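Local coordinates for protein hemoglobin (Mustelus griseus, PDB 1GCV) that carries oxygen from the gills to the peripheral tissues, binding it at the haem iron in a tetramer of two alpha and two beta chains, at residues Glu81-Ala84 with Leu85-Lys89; Cys132-Leu135 with Ser136-Tyr139. One frame throughout, in Å; residues are numbered along the deposited sequence.

Contact 1: residues Glu81-Ala84 with Leu85-Lys89; sequences ETLA and LTHGK. With HEM (protoporphyrin IX containing Fe), chain E.
The proximal side of the haem pocket is built here on one helix, where Leu83, a turn before His87, holds the imidazole that ligates the iron. His87 NE2 sits 2.2 Å from the haem FE, the proximal bond of the globin fold. At the other nitrogen, His87 ND1 gives its N-H to Leu83 O at 3.0 Å, almost perfectly straight at 177°, and the carbonyl oxygen lies in the plane of the imidazole. The ring can point this way because CG stands anti to the carbonyl carbon (chi1 -77°), turned back beside the backbone N. Leu83 O also takes the backbone N-H of His87, but weakly, at 3.3 Å. The Leu83 side chain reaches the porphyrin itself, CD1 lying 3.7 Å from the haem methyl carbon CMA.

One residue back, Thr82 O is gripped twice by Thr86, through N at 3.1 Å and through the hydroxyl OG1 at 3.0 Å, the two donors coming from opposite faces of the carbonyl plane. Glu81 and Leu85 run side by side, and the carboxylate of Glu81 goes on to a salt bridge with Arg138. With iron on one nitrogen and a carbonyl on the other, the imidazole has its rotation fixed, and the bond at ND1 probably makes NE2 a somewhat stronger electron donor to the iron.

Contact 2: residues Cys132-Leu135 with Ser136-Tyr139; sequences CQEL and SSRY. With HEM (protoporphyrin IX containing Fe), chain E.
Glu134 O is gripped twice by Ser137, through its hydroxyl OG at 2.6 Å and through its backbone N at 3.1 Å. The N-H comes from above the carbonyl plane, while OG is tilted only 16° from it. A chi1 of 77° sets OG between the backbone N and the carbonyl carbon, folding the hydroxyl back toward the helix. Two residues before Glu134, Cys132 O is met by the serine four residues on: Ser136 OG bonds it at 2.6 Å, and the Ser136 backbone N adds a weak, bent bond. With an alanine here the hydroxyl goes, and Cys132 O would probably be left with little more than the weak backbone bond.

Leu135 O, one residue beyond Glu134, has the edge of the Tyr139 ring near it, with CE2 at 3.3 Å, and accepts a bond from a water that in turn accepts from Arg138 N. On the haem side, Leu135 CD2 packs 3.7 Å from the vinyl carbon CAB. The Tyr139 ring also meets Trp37 of a neighbouring hemoglobin chain. Here two serine hydroxyls and a water take up carbonyls at the C-terminal end of the last globin helix, before the tail with the penultimate tyrosine.

In the fold
Following the chain from its N terminus, contact 1 comes first, within helix 81-91; contact 2 follows where helix 118-135 gives way to the C-terminal tail. Each is a local contact between consecutive segments, so neither closes a long loop, and they stand in series without nesting or crossing. Helix 98-112 lies between them in sequence, yet in space their centres are about 8 Å apart. Arg138 does much of the joining: besides its salt bridge to contact 1, its backbone O probably accepts a hydrogen bond from Lys89, and its CD packs on Ala84. Together the two contacts tie the proximal helix to the chain's end, and both touch the haem.

Contact 1: residues Glu81-Ala84 with Leu85-Lys89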
# COMPACT_ATOMS: atom_id res chain seq x y z
N GLU A 81 -20.07 -6.08 11.74
CA GLU A 81 -20.94 -5.32 10.85
C GLU A 81 -21.22 -3.91 11.35
O GLU A 81 -21.07 -2.94 10.61
CB GLU A 81 -22.27 -6.06 10.66
CG GLU A 81 -23.40 -5.18 10.18
CD GLU A 81 -24.52 -5.97 9.55
OE1 GLU A 81 -24.41 -6.32 8.35
OE2 GLU A 81 -25.52 -6.25 10.25
N THR A 82 -21.63 -3.79 12.61
CA THR A 82 -21.92 -2.47 13.15
C THR A 82 -20.67 -1.60 13.13
O THR A 82 -20.73 -0.43 12.78
CB THR A 82 -22.46 -2.53 14.59
OG1 THR A 82 -23.61 -3.38 14.63
CG2 THR A 82 -22.87 -1.14 15.06
N LEU A 83 -19.53 -2.19 13.48
CA LEU A 83 -18.27 -1.46 13.49
C LEU A 83 -17.85 -1.09 12.07
O LEU A 83 -17.25 -0.04 11.84
CB LEU A 83 -17.17 -2.29 14.16
CG LEU A 83 -16.03 -1.56 14.87
CD1 LEU A 83 -16.55 -0.36 15.64
CD2 LEU A 83 -15.33 -2.53 15.82
N ALA A 84 -18.18 -1.95 11.11
CA ALA A 84 -17.85 -1.70 9.71
C ALA A 84 -18.70 -0.56 9.16
O ALA A 84 -18.23 0.26 8.38
CB ALA A 84 -18.06 -2.96 8.88
N LEU A 85 -19.97 -0.52 9.57
CA LEU A 85 -20.86 0.54 9.12
C LEU A 85 -20.42 1.88 9.68
O LEU A 85 -20.53 2.91 9.01
CB LEU A 85 -22.29 0.24 9.56
CG LEU A 85 -23.02 -0.80 8.72
CD1 LEU A 85 -24.34 -1.17 9.38
CD2 LEU A 85 -23.23 -0.25 7.32
N THR A 86 -19.93 1.88 10.92
CA THR A 86 -19.46 3.10 11.58
C THR A 86 -18.27 3.79 10.90
O THR A 86 -18.25 5.01 10.76
CB THR A 86 -19.08 2.84 13.05
OG1 THR A 86 -20.22 2.33 13.76
CG2 THR A 86 -18.61 4.12 13.72
N HIS A 87 -17.27 3.00 10.50
CA HIS A 87 -16.09 3.56 9.84
C HIS A 87 -16.37 3.95 8.39
O HIS A 87 -15.93 5.00 7.92
CB HIS A 87 -14.94 2.55 9.87
CG HIS A 87 -14.28 2.48 11.22
ND1 HIS A 87 -14.86 1.69 12.19
CD2 HIS A 87 -13.16 3.17 11.68
CE1 HIS A 87 -14.11 1.92 13.27
NE2 HIS A 87 -13.14 2.74 13.03
N GLY A 88 -17.12 3.10 7.69
CA GLY A 88 -17.42 3.34 6.29
C GLY A 88 -18.53 4.33 5.97
O GLY A 88 -18.47 4.99 4.93
N LYS A 89 -19.52 4.45 6.84
CA LYS A 89 -20.65 5.35 6.60
C LYS A 89 -20.68 6.59 7.48
O LYS A 89 -21.25 7.61 7.09
CB LYS A 89 -21.97 4.60 6.77
CG LYS A 89 -22.11 3.39 5.88
CD LYS A 89 -22.28 3.81 4.45
CE LYS A 89 -22.79 2.66 3.61
NZ LYS A 89 -21.95 2.49 2.40
CHA HEM E . -13.92 4.85 16.53
CHB HEM E . -12.35 0.24 16.46
CHC HEM E . -8.94 1.49 13.18
CHD HEM E . -10.39 6.11 13.41
C1A HEM E . -13.80 3.46 16.75
C2A HEM E . -14.53 2.72 17.77
C3A HEM E . -14.07 1.46 17.78
C4A HEM E . -13.05 1.40 16.77
CMA HEM E . -14.58 0.30 18.65
CAA HEM E . -15.65 3.23 18.63
CBA HEM E . -16.85 3.43 17.74
CGA HEM E . -18.01 4.07 18.46
O1A HEM E . -17.82 5.16 19.06
O2A HEM E . -19.12 3.49 18.42
C1B HEM E . -11.34 0.18 15.50
C2B HEM E . -10.57 -1.03 15.20
C3B HEM E . -9.63 -0.70 14.26
C4B HEM E . -9.81 0.73 13.99
CMB HEM E . -10.83 -2.42 15.79
CAB HEM E . -8.72 -1.55 13.60
CBB HEM E . -7.89 -2.45 14.28
C1C HEM E . -9.04 2.86 12.99
C2C HEM E . -8.04 3.65 12.29
C3C HEM E . -8.47 4.95 12.34
C4C HEM E . -9.70 4.95 13.09
CMC HEM E . -6.74 3.11 11.68
CAC HEM E . -7.92 6.09 11.75
CBC HEM E . -6.57 6.45 11.79
C1D HEM E . -11.51 6.14 14.22
C2D HEM E . -12.16 7.38 14.60
C3D HEM E . -13.10 7.03 15.50
C4D HEM E . -13.09 5.58 15.67
CMD HEM E . -11.87 8.79 14.06
CAD HEM E . -13.99 8.02 16.22
CBD HEM E . -13.33 8.39 17.53
CGD HEM E . -14.28 9.07 18.49
O1D HEM E . -15.51 8.85 18.37
O2D HEM E . -13.79 9.82 19.36
NA HEM E . -12.89 2.63 16.12
NB HEM E . -10.90 1.26 14.72
NC HEM E . -10.07 3.67 13.50
ND HEM E . -12.10 5.02 14.84
FE HEM E . -11.66 3.09 14.59

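Contact 2: residues Cys132-Leu135 with Ser136-Tyr139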
# COMPACT_ATOMS: atom_id res chain seq x y z
N CYS A 132 -9.44 -6.12 9.39
CA CYS A 132 -9.28 -4.97 8.51
C CYS A 132 -10.15 -5.11 7.27
O CYS A 132 -10.69 -4.12 6.80
CB CYS A 132 -7.82 -4.81 8.09
SG CYS A 132 -6.76 -4.10 9.37
N GLN A 133 -10.28 -6.33 6.75
CA GLN A 133 -11.10 -6.55 5.55
C GLN A 133 -12.59 -6.33 5.82
O GLN A 133 -13.33 -5.87 4.95
CB GLN A 133 -10.85 -7.95 4.97
CG GLN A 133 -11.83 -9.03 5.45
CD GLN A 133 -12.49 -9.81 4.31
OE1 GLN A 133 -13.70 -9.68 4.07
NE2 GLN A 133 -11.70 -10.62 3.61
N GLU A 134 -13.04 -6.66 7.03
CA GLU A 134 -14.44 -6.47 7.41
C GLU A 134 -14.71 -4.98 7.57
O GLU A 134 -15.73 -4.47 7.11
CB GLU A 134 -14.74 -7.19 8.73
CG GLU A 134 -14.83 -8.70 8.60
CD GLU A 134 -15.74 -9.13 7.46
OE1 GLU A 134 -16.79 -8.49 7.25
OE2 GLU A 134 -15.39 -10.11 6.76
N LEU A 135 -13.78 -4.29 8.22
CA LEU A 135 -13.88 -2.85 8.48
C LEU A 135 -13.84 -2.00 7.21
O LEU A 135 -14.29 -0.86 7.21
CB LEU A 135 -12.77 -2.40 9.43
CG LEU A 135 -13.12 -2.20 10.91
CD1 LEU A 135 -14.16 -3.22 11.37
CD2 LEU A 135 -11.86 -2.32 11.74
N SER A 136 -13.29 -2.55 6.13
CA SER A 136 -13.20 -1.83 4.85
C SER A 136 -14.32 -2.26 3.90
O SER A 136 -14.39 -1.78 2.78
CB SER A 136 -11.86 -2.12 4.15
OG SER A 136 -10.78 -2.19 5.06
N SER A 137 -15.19 -3.16 4.36
CA SER A 137 -16.25 -3.70 3.52
C SER A 137 -17.54 -2.90 3.31
O SER A 137 -18.36 -3.30 2.49
CB SER A 137 -16.61 -5.11 4.01
OG SER A 137 -17.42 -5.07 5.18
N ARG A 138 -17.72 -1.79 4.02
CA ARG A 138 -18.95 -1.03 3.85
C ARG A 138 -18.75 0.44 3.47
O ARG A 138 -19.48 1.31 3.94
CB ARG A 138 -19.79 -1.12 5.13
CG ARG A 138 -20.54 -2.43 5.26
CD ARG A 138 -19.78 -3.40 6.14
NE ARG A 138 -20.38 -4.74 6.15
CZ ARG A 138 -21.69 -4.98 6.20
NH1 ARG A 138 -22.56 -3.98 6.25
NH2 ARG A 138 -22.13 -6.23 6.21
N TYR A 139 -17.78 0.71 2.61
CA TYR A 139 -17.52 2.07 2.18
C TYR A 139 -18.26 2.44 0.89
O TYR A 139 -18.66 3.59 0.71
CB TYR A 139 -16.02 2.28 1.97
CG TYR A 139 -15.28 2.53 3.25
CD1 TYR A 139 -15.02 3.82 3.68
CD2 TYR A 139 -14.83 1.47 4.03
CE1 TYR A 139 -14.32 4.06 4.85
CE2 TYR A 139 -14.13 1.70 5.21
CZ TYR A 139 -13.88 3.00 5.61
OH TYR A 139 -13.19 3.23 6.79
CHA HEM E . -13.92 4.85 16.53
CHB HEM E . -12.35 0.24 16.46
CHC HEM E . -8.94 1.49 13.18
CHD HEM E . -10.39 6.11 13.41
C1A HEM E . -13.80 3.46 16.75
C2A HEM E . -14.53 2.72 17.77
C3A HEM E . -14.07 1.46 17.78
C4A HEM E . -13.05 1.40 16.77
CMA HEM E . -14.58 0.30 18.65
CAA HEM E . -15.65 3.23 18.63
CBA HEM E . -16.85 3.43 17.74
CGA HEM E . -18.01 4.07 18.46
O1A HEM E . -17.82 5.16 19.06
O2A HEM E . -19.12 3.49 18.42
C1B HEM E . -11.34 0.18 15.50
C2B HEM E . -10.57 -1.03 15.20
C3B HEM E . -9.63 -0.70 14.26
C4B HEM E . -9.81 0.73 13.99
CMB HEM E . -10.83 -2.42 15.79
CAB HEM E . -8.72 -1.55 13.60
CBB HEM E . -7.89 -2.45 14.28
C1C HEM E . -9.04 2.86 12.99
C2C HEM E . -8.04 3.65 12.29
C3C HEM E . -8.47 4.95 12.34
C4C HEM E . -9.70 4.95 13.09
CMC HEM E . -6.74 3.11 11.68
CAC HEM E . -7.92 6.09 11.75
CBC HEM E . -6.57 6.45 11.79
C1D HEM E . -11.51 6.14 14.22
C2D HEM E . -12.16 7.38 14.60
C3D HEM E . -13.10 7.03 15.50
C4D HEM E . -13.09 5.58 15.67
CMD HEM E . -11.87 8.79 14.06
CAD HEM E . -13.99 8.02 16.22
CBD HEM E . -13.33 8.39 17.53
CGD HEM E . -14.28 9.07 18.49
O1D HEM E . -15.51 8.85 18.37
O2D HEM E . -13.79 9.82 19.36
NA HEM E . -12.89 2.63 16.12
NB HEM E . -10.90 1.26 14.72
NC HEM E . -10.07 3.67 13.50
ND HEM E . -12.10 5.02 14.84
FE HEM E . -11.66 3.09 14.59
O HOH W 1 -16.77 -0.51 6.20